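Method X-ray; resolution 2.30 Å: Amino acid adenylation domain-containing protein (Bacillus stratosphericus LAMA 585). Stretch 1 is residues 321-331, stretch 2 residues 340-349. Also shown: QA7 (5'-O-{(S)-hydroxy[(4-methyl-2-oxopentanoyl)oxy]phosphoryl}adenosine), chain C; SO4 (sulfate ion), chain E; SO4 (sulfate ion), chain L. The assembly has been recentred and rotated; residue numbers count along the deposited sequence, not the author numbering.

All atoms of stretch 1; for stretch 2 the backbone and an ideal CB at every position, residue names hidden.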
# COMPACT_ATOMS: atom_id res chain seq x y z
N GLY A 321 -40.15 -6.19 -20.92
CA GLY A 321 -39.81 -5.37 -22.06
C GLY A 321 -38.36 -4.96 -22.18
O GLY A 321 -38.05 -4.06 -22.98
N LEU A 322 -37.45 -5.58 -21.43
CA LEU A 322 -36.03 -5.26 -21.57
C LEU A 322 -35.46 -6.05 -22.74
O LEU A 322 -35.44 -7.28 -22.71
CB LEU A 322 -35.27 -5.58 -20.29
CG LEU A 322 -33.83 -5.05 -20.27
CD1 LEU A 322 -33.82 -3.55 -20.00
CD2 LEU A 322 -32.99 -5.79 -19.25
N LYS A 323 -35.01 -5.34 -23.77
CA LYS A 323 -34.38 -6.00 -24.90
C LYS A 323 -33.11 -6.71 -24.43
O LYS A 323 -32.43 -6.26 -23.50
CB LYS A 323 -34.05 -5.00 -26.00
CG LYS A 323 -35.25 -4.60 -26.85
CD LYS A 323 -34.94 -3.41 -27.76
CE LYS A 323 -35.03 -2.09 -27.01
NZ LYS A 323 -36.43 -1.77 -26.59
N GLY A 324 -32.81 -7.83 -25.07
CA GLY A 324 -31.73 -8.70 -24.66
C GLY A 324 -30.34 -8.26 -25.03
O GLY A 324 -29.39 -9.01 -24.81
N ASP A 325 -30.18 -7.06 -25.60
CA ASP A 325 -28.89 -6.56 -26.05
C ASP A 325 -28.53 -5.22 -25.42
O ASP A 325 -27.65 -4.52 -25.91
CB ASP A 325 -28.87 -6.43 -27.58
CG ASP A 325 -29.81 -5.35 -28.09
OD1 ASP A 325 -30.73 -4.95 -27.35
OD2 ASP A 325 -29.62 -4.89 -29.24
N VAL A 326 -29.21 -4.85 -24.32
CA VAL A 326 -28.97 -3.55 -23.71
C VAL A 326 -27.75 -3.53 -22.80
O VAL A 326 -27.22 -2.46 -22.51
CB VAL A 326 -30.20 -3.09 -22.91
CG1 VAL A 326 -31.44 -3.08 -23.79
CG2 VAL A 326 -30.40 -3.98 -21.68
N ILE A 327 -27.31 -4.69 -22.31
CA ILE A 327 -26.22 -4.73 -21.33
C ILE A 327 -24.89 -4.56 -22.06
O ILE A 327 -24.54 -5.36 -22.92
CB ILE A 327 -26.25 -6.04 -20.52
CG1 ILE A 327 -27.36 -5.98 -19.47
CG2 ILE A 327 -24.88 -6.28 -19.88
CD1 ILE A 327 -27.49 -7.24 -18.64
N ARG A 328 -24.15 -3.52 -21.69
CA ARG A 328 -22.87 -3.20 -22.31
C ARG A 328 -21.77 -3.28 -21.26
O ARG A 328 -21.58 -2.33 -20.48
CB ARG A 328 -22.91 -1.82 -22.95
CG ARG A 328 -23.99 -1.70 -24.01
CD ARG A 328 -23.91 -0.40 -24.77
NE ARG A 328 -25.12 -0.17 -25.55
CZ ARG A 328 -25.41 0.96 -26.19
NH1 ARG A 328 -24.57 1.98 -26.15
NH2 ARG A 328 -26.55 1.07 -26.86
N PRO A 329 -21.03 -4.39 -21.18
CA PRO A 329 -19.86 -4.42 -20.29
C PRO A 329 -18.89 -3.30 -20.63
O PRO A 329 -18.73 -2.92 -21.80
CB PRO A 329 -19.25 -5.80 -20.56
CG PRO A 329 -20.40 -6.63 -21.05
CD PRO A 329 -21.29 -5.69 -21.81
N ALA A 330 -18.25 -2.76 -19.60
CA ALA A 330 -17.31 -1.67 -19.79
C ALA A 330 -16.25 -1.72 -18.69
O ALA A 330 -16.49 -2.25 -17.60
CB ALA A 330 -18.01 -0.31 -19.78
N PHE A 331 -15.08 -1.16 -18.99
CA PHE A 331 -13.99 -1.06 -18.03
C PHE A 331 -13.38 0.33 -18.09
O PHE A 331 -13.33 0.96 -19.16
CB PHE A 331 -12.90 -2.11 -18.29
CG PHE A 331 -11.51 -1.65 -17.93
CD1 PHE A 331 -11.08 -1.71 -16.61
CD2 PHE A 331 -10.66 -1.15 -18.89
CE1 PHE A 331 -9.81 -1.28 -16.27
CE2 PHE A 331 -9.39 -0.71 -18.55
CZ PHE A 331 -8.97 -0.78 -17.24
N UNK A 340 -13.10 3.24 -20.91
CA UNK A 340 -12.34 3.35 -22.15
C UNK A 340 -12.61 2.19 -23.09
O UNK A 340 -12.11 2.20 -24.22
CB UNK A 340 -10.84 3.43 -21.85
N UNK A 341 -13.38 1.19 -22.67
CA UNK A 341 -13.81 0.09 -23.53
C UNK A 341 -15.29 -0.17 -23.28
O UNK A 341 -15.76 -0.08 -22.14
CB UNK A 341 -12.98 -1.17 -23.28
N UNK A 342 -16.02 -0.50 -24.34
CA UNK A 342 -17.43 -0.86 -24.26
C UNK A 342 -17.68 -2.06 -25.16
O UNK A 342 -17.23 -2.08 -26.31
CB UNK A 342 -18.33 0.32 -24.65
N UNK A 343 -18.39 -3.05 -24.64
CA UNK A 343 -18.75 -4.25 -25.39
C UNK A 343 -20.22 -4.17 -25.80
O UNK A 343 -21.10 -3.95 -24.96
CB UNK A 343 -18.49 -5.51 -24.56
N UNK A 344 -20.48 -4.35 -27.10
CA UNK A 344 -21.82 -4.29 -27.66
C UNK A 344 -22.30 -5.65 -28.14
O UNK A 344 -23.10 -5.74 -29.08
CB UNK A 344 -21.86 -3.29 -28.81
N UNK A 345 -21.82 -6.73 -27.52
CA UNK A 345 -22.02 -8.08 -28.03
C UNK A 345 -22.81 -8.98 -27.09
O UNK A 345 -23.08 -10.13 -27.45
CB UNK A 345 -20.66 -8.72 -28.32
N UNK A 346 -23.18 -8.51 -25.90
CA UNK A 346 -23.95 -9.34 -24.97
C UNK A 346 -25.37 -9.47 -25.49
O UNK A 346 -26.02 -8.48 -25.84
CB UNK A 346 -23.94 -8.75 -23.56
N UNK A 347 -25.87 -10.71 -25.53
CA UNK A 347 -27.19 -11.01 -26.07
C UNK A 347 -27.88 -12.04 -25.19
O UNK A 347 -27.30 -13.08 -24.87
CB UNK A 347 -27.09 -11.51 -27.51
N UNK A 348 -29.13 -11.75 -24.81
CA UNK A 348 -29.89 -12.69 -24.00
C UNK A 348 -29.98 -14.05 -24.67
O UNK A 348 -29.77 -15.09 -24.04
CB UNK A 348 -31.29 -12.14 -23.73
N UNK A 349 -30.28 -14.07 -25.97
CA UNK A 349 -30.46 -15.30 -26.70
C UNK A 349 -29.19 -16.03 -27.08
O UNK A 349 -29.28 -17.11 -27.67
CB UNK A 349 -31.26 -15.01 -27.97
C01 QA7 C . -16.71 1.62 -16.41
C02 QA7 C . -16.57 2.40 -15.16
C03 QA7 C . -16.67 3.87 -15.44
C04 QA7 C . -15.31 1.89 -14.52
C05 QA7 C . -14.41 2.88 -13.86
C06 QA7 C . -13.96 2.64 -12.46
C10 QA7 C . -10.99 1.12 -11.47
C11 QA7 C . -10.71 -0.21 -11.29
C12 QA7 C . -9.93 -0.76 -12.56
C13 QA7 C . -10.22 -1.95 -12.60
C14 QA7 C . -11.71 -2.10 -11.92
C16 QA7 C . -13.31 -1.43 -13.54
C18 QA7 C . -13.87 -3.30 -14.42
C19 QA7 C . -14.40 -4.37 -15.12
C21 QA7 C . -13.10 -5.78 -13.96
C23 QA7 C . -12.96 -3.55 -13.48
N15 QA7 C . -12.64 -2.36 -12.94
N17 QA7 C . -14.07 -1.98 -14.45
N20 QA7 C . -13.99 -5.57 -14.87
N22 QA7 C . -12.59 -4.82 -13.28
N24 QA7 C . -15.35 -4.14 -16.12
O07 QA7 C . -13.04 3.42 -11.85
O09 QA7 C . -11.64 1.67 -10.38
O25 QA7 C . -11.96 -1.03 -11.32
O26 QA7 C . -9.41 -2.82 -11.80
O27 QA7 C . -8.45 -0.52 -12.60
O28 QA7 C . -13.06 3.54 -9.46
O29 QA7 C . -11.13 4.00 -10.49
O30 QA7 C . -14.40 1.76 -11.91
O31 QA7 C . -14.04 3.78 -14.45
P08 QA7 C . -12.23 3.12 -10.52
S SO4 E . -35.64 -9.17 -27.99
O1 SO4 E . -35.10 -9.25 -29.31
O2 SO4 E . -34.63 -9.56 -27.04
O3 SO4 E . -36.06 -7.83 -27.71
O4 SO4 E . -36.76 -10.06 -27.87
S SO4 L . -34.39 -15.90 -26.66
O1 SO4 L . -33.90 -16.23 -27.95
O2 SO4 L . -33.54 -16.46 -25.68
O3 SO4 L . -34.45 -14.48 -26.51
O4 SO4 L . -35.69 -16.44 -26.49

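The two stretches run antiparallel, with 327-331 as a strand beside 340-342. Position 340 has extended phi, and its N donates a hydrogen bond to Phe 331 O (2.9 Å). The ideal CB points sideways, 4.4 Å from Phe 331 O. The ring of Phe 331 lies nearby, so a compact apolar side chain would suit. The residue is Val 340. Its CG2 comes 4.0 Å from Phe 331 CE2.

Position 341 pairs with Phe 331, and both CB atoms lie on the same face of the sheet. The partner is aromatic, and extended backbone angles favour beta-branched residues, so valine, isoleucine or threonine would fit. It is Val 341. Its CG2 packs 3.6 Å from Phe 331 CB and sits at the edge of the ring. Its O accepts a weak hydrogen bond from Phe 331 N (3.4 Å).

Position 342 is paired with Ala 330, on the opposite face from the previous pair. Ala 330 is small and leaves room beside its methyl, so a large apolar or aromatic side chain is plausible. The residue is Phe 342. Its CD1 lies 3.6 Å from Ala 330 CB. On the other edge of its backbone, Ala 330 O accepts a hydrogen bond from QA7 N24 (2.7 Å).

At position 343 the N donates to Pro 329 O (2.9 Å). The ideal CB of position 343 is 3.8 Å from Pro 329 O. The CB points sideways along the proline, so a small side chain would fit, polar or not. It is Ser 343. Its CB lies 3.9 Å from Pro 329 CD.

Position 344 has its CB pointing away, with the aliphatic part of Arg 328 within reach of a long side chain. Aromatic, aliphatic or acidic residues could all serve. Phe 344 is found; its end turns back and places CD1 3.8 Å from Arg 328 CD.

Position 345 points away and meets nothing of stretch 1. Many residues would do; it is Ala 345.

Position 346 points toward stretch 1. Its ideal CB is 3.5 Å from Ile 327 O and 4.4 Å from Pro 329 CD, with Ile 327 alongside. A branched aliphatic side chain is expected. Ile 346 puts CG1 3.5 Å from Pro 329 CD and CG2 4.2 Å from Ile 327 CG2. Water 2 bridges its N to Ile 327 O and Ser 343 O.

Position 347 points sideways past Gly 324 O. Asp 325 turns its end away and the position opens outward, so many polar or charged side chains would suit. It is Glu 347, whose CA makes a CA-H...O contact with Gly 324 O (3.2 Å).

Position 348 donates its N to Gly 324 O (2.8 Å). Its ideal CB is 3.6 Å from Gly 324 CA, and the carbonyl of Leu 322 and a sulfate lie beyond: a long donor fits. Arg 348 lays its guanidinium over Gly 324 CA; NH2 makes a weak hydrogen bond to Leu 322 O (3.3 Å).

Position 349 would clash with a sulfate if it had a CB; it is Gly 349.

Stretch 2 (340-349) VVFSFAIERG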
# COMPACT_ATOMS: atom_id res chain seq x y z
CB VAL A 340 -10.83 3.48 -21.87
CG1 VAL A 340 -10.54 4.77 -21.12
CG2 VAL A 340 -10.32 2.27 -21.09
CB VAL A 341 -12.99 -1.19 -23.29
CG1 VAL A 341 -11.57 -1.04 -23.81
CG2 VAL A 341 -12.98 -1.56 -21.81
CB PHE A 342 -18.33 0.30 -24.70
CG PHE A 342 -18.35 1.46 -23.74
CD1 PHE A 342 -19.23 1.48 -22.68
CD2 PHE A 342 -17.50 2.54 -23.93
CE1 PHE A 342 -19.26 2.55 -21.81
CE2 PHE A 342 -17.52 3.61 -23.06
CZ PHE A 342 -18.40 3.62 -22.00
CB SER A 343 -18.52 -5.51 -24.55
OG SER A 343 -19.05 -6.66 -25.19
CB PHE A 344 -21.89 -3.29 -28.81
CG PHE A 344 -21.21 -1.98 -28.52
CD1 PHE A 344 -21.90 -0.95 -27.91
CD2 PHE A 344 -19.89 -1.79 -28.86
CE1 PHE A 344 -21.27 0.25 -27.64
CE2 PHE A 344 -19.26 -0.59 -28.60
CZ PHE A 344 -19.95 0.43 -28.00
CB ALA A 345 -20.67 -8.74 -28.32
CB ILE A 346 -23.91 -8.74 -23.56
CG1 ILE A 346 -22.49 -8.78 -22.99
CG2 ILE A 346 -24.89 -9.47 -22.64
CD1 ILE A 346 -21.94 -10.19 -22.77
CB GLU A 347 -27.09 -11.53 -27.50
CG GLU A 347 -26.58 -10.50 -28.50
CD GLU A 347 -26.20 -11.13 -29.83
OE1 GLU A 347 -26.12 -12.37 -29.90
OE2 GLU A 347 -25.99 -10.37 -30.80
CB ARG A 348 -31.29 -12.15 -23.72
CG ARG A 348 -32.11 -12.99 -22.74
CD ARG A 348 -33.59 -13.05 -23.10
NE ARG A 348 -34.18 -11.73 -23.30
CZ ARG A 348 -34.66 -11.27 -24.45
NH1 ARG A 348 -34.67 -12.02 -25.55
NH2 ARG A 348 -35.16 -10.05 -24.50
O HOH W 1 -34.07 -9.37 -21.98
O HOH W 2 -23.48 -5.59 -25.24
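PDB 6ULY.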